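Local coordinates for fructooligosaccharide ABC transporter substrate-binding protein FusA (Streptococcus pneumoniae, PDB 5G62), which binds short- and long-chain fructooligosaccharides, preferring tetrasaccharides and larger, for import by the FusABC-MsmK ABC transporter, at residues A[294-299]-A[415-420]. The protein carries 2 engineered substitutions. Residues are numbered along the deposited sequence; the frame is centred on the assembly and turned at random.
Sequences QKHVAR and YMSNVN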
loop_
_atom_site.group_PDB
_atom_site.type_symbol
_atom_site.label_atom_id
_atom_site.label_comp_id
_atom_site.label_asym_id
_atom_site.label_seq_id
_atom_site.Cartn_x
_atom_site.Cartn_y
_atom_site.Cartn_z
ATOM N N GLN A 294 12.850 -24.443 -1.805
ATOM C CA GLN A 294 11.743 -23.575 -1.422
ATOM C C GLN A 294 11.462 -22.602 -2.555
ATOM O O GLN A 294 12.378 -21.957 -3.087
ATOM C CB GLN A 294 12.051 -22.790 -0.139
ATOM C CG GLN A 294 12.620 -23.603 1.025
ATOM C CD GLN A 294 14.154 -23.542 1.028
ATOM O OE1 GLN A 294 14.793 -23.600 -0.032
ATOM N NE2 GLN A 294 14.736 -23.425 2.212
ATOM N N LYS A 295 10.188 -22.512 -2.939
ATOM C CA LYS A 295 9.820 -21.556 -3.961
ATOM C C LYS A 295 8.414 -21.055 -3.665
ATOM O O LYS A 295 7.474 -21.826 -3.754
ATOM C CB LYS A 295 9.896 -22.190 -5.328
ATOM C CG LYS A 295 9.807 -21.191 -6.420
ATOM C CD LYS A 295 10.339 -21.804 -7.677
ATOM C CE LYS A 295 10.022 -20.956 -8.878
ATOM N NZ LYS A 295 10.529 -21.611 -10.106
ATOM N N HIS A 296 8.284 -19.789 -3.305
ATOM C CA HIS A 296 7.074 -19.361 -2.618
ATOM C C HIS A 296 6.910 -17.859 -2.808
ATOM O O HIS A 296 7.888 -17.132 -2.955
ATOM C CB HIS A 296 7.132 -19.747 -1.131
ATOM C CG HIS A 296 5.824 -19.591 -0.396
ATOM N ND1 HIS A 296 5.639 -18.672 0.621
ATOM C CD2 HIS A 296 4.650 -20.241 -0.533
ATOM C CE1 HIS A 296 4.393 -18.756 1.058
ATOM N NE2 HIS A 296 3.780 -19.711 0.387
ATOM N N VAL A 297 5.661 -17.412 -2.830
ATOM C CA VAL A 297 5.326 -16.004 -2.728
ATOM C C VAL A 297 4.407 -15.846 -1.521
ATOM O O VAL A 297 3.297 -16.402 -1.504
ATOM C CB VAL A 297 4.653 -15.482 -4.010
ATOM C CG1 VAL A 297 4.100 -14.088 -3.771
ATOM C CG2 VAL A 297 5.652 -15.465 -5.144
ATOM N N ALA A 298 4.881 -15.141 -0.504
ATOM C CA ALA A 298 4.041 -14.833 0.646
ATOM C C ALA A 298 2.961 -13.843 0.230
ATOM O O ALA A 298 3.238 -12.856 -0.431
ATOM C CB ALA A 298 4.850 -14.225 1.776
ATOM N N ARG A 299 1.733 -14.115 0.598
ATOM C CA ARG A 299 0.672 -13.153 0.333
ATOM C C ARG A 299 0.718 -11.984 1.311
ATOM O O ARG A 299 0.849 -12.178 2.506
ATOM C CB ARG A 299 -0.675 -13.868 0.421
ATOM C CG ARG A 299 -0.833 -14.897 -0.700
ATOM C CD ARG A 299 -2.123 -15.691 -0.621
ATOM N NE ARG A 299 -3.283 -14.852 -0.887
ATOM C CZ ARG A 299 -4.548 -15.255 -0.837
ATOM N NH1 ARG A 299 -4.849 -16.514 -0.519
ATOM N NH2 ARG A 299 -5.516 -14.390 -1.101
ATOM N N TYR A 415 2.876 -19.613 -7.352
ATOM C CA TYR A 415 3.671 -19.904 -6.156
ATOM C C TYR A 415 3.047 -19.336 -4.893
ATOM O O TYR A 415 3.652 -19.385 -3.825
ATOM C CB TYR A 415 5.121 -19.414 -6.357
ATOM C CG TYR A 415 5.660 -20.130 -7.565
ATOM C CD1 TYR A 415 5.875 -21.505 -7.530
ATOM C CD2 TYR A 415 5.837 -19.461 -8.769
ATOM C CE1 TYR A 415 6.308 -22.187 -8.650
ATOM C CE2 TYR A 415 6.256 -20.137 -9.913
ATOM C CZ TYR A 415 6.496 -21.503 -9.839
ATOM O OH TYR A 415 6.904 -22.185 -10.942
ATOM N N MET A 416 1.841 -18.791 -5.003
ATOM C CA MET A 416 1.091 -18.340 -3.834
ATOM C C MET A 416 0.316 -19.539 -3.335
ATOM O O MET A 416 -0.832 -19.752 -3.720
ATOM C CB MET A 416 0.115 -17.236 -4.200
ATOM C CG MET A 416 0.649 -15.918 -4.531
ATOM S SD MET A 416 -0.768 -14.795 -4.791
ATOM C CE MET A 416 0.058 -13.668 -5.864
ATOM N N SER A 417 0.930 -20.350 -2.493
ATOM C CA SER A 417 0.328 -21.629 -2.114
ATOM C C SER A 417 -0.487 -21.561 -0.823
ATOM O O SER A 417 -1.038 -22.578 -0.403
ATOM C CB SER A 417 1.460 -22.668 -1.976
ATOM O OG SER A 417 2.321 -22.176 -0.970
ATOM N N ASN A 418 -0.543 -20.407 -0.161
ATOM C CA ASN A 418 -1.448 -20.217 0.982
ATOM C C ASN A 418 -2.840 -19.893 0.449
ATOM O O ASN A 418 -3.037 -18.871 -0.209
ATOM C CB ASN A 418 -0.964 -19.106 1.919
ATOM C CG ASN A 418 0.350 -19.461 2.600
ATOM O OD1 ASN A 418 1.331 -19.713 1.938
ATOM N ND2 ASN A 418 0.356 -19.458 3.900
ATOM N N VAL A 419 -3.786 -20.783 0.716
ATOM C CA VAL A 419 -5.169 -20.589 0.281
ATOM C C VAL A 419 -5.792 -19.333 0.906
ATOM O O VAL A 419 -6.623 -18.659 0.278
ATOM C CB VAL A 419 -5.964 -21.873 0.602
ATOM C CG1 VAL A 419 -7.469 -21.637 0.591
ATOM C CG2 VAL A 419 -5.569 -22.970 -0.390
ATOM N N ASN A 420 -5.408 -18.993 2.121
ATOM C CA ASN A 420 -5.923 -17.813 2.791
ATOM C C ASN A 420 -4.829 -16.788 3.090
ATOM O O ASN A 420 -3.653 -17.135 3.245
ATOM C CB ASN A 420 -6.625 -18.210 4.087
ATOM C CG ASN A 420 -7.939 -18.940 3.819
ATOM O OD1 ASN A 420 -8.047 -20.121 4.077
ATOM N ND2 ASN A 420 -8.917 -18.232 3.271
HETATM O O HOH W 1 0.954 -17.690 -0.422
#
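Arg-299 reaches across to the 415-420 loop, and its hydrogen bonds there go to backbone carbonyls. Its NH1 meets Asn-418 O at 3.0 Å, nearly straight at 162°, and reaches Val-419 O at 2.9 Å in a weak bond. Both oxygens lie at the edge of the guanidinium, near its plane; a bend at chi3 (68°) turns the group onto them, while CG rests 4.1 Å from SD of Met-416, the centre of an inverse gamma turn. At the other end, the extended chain of Lys-295 brings CE over one face of the Tyr-415 ring, offset toward the rim: CE stands 4.0 Å from the centroid, a CH-pi contact. Between these ends His-296 NE2 donates in its ring plane to Asn-418 OD1 (2.9 Å), the ring and amide planes being 55° apart. Val-297 N bonds to Tyr-415 O at 3.0 Å, and a water takes the N-H of Asn-418 while donating to Val-297 O (2.9 Å). Asn-418 ND2 also bonds Val-212 O. The contact thus ties the loop after strand 282-284 to the one linking helices 399-412 and 429-456, beside the second calcium site of this solute-binding protein, whose ligand Asp-219 lies about 7 Å from Asn-418, side chain to side chain.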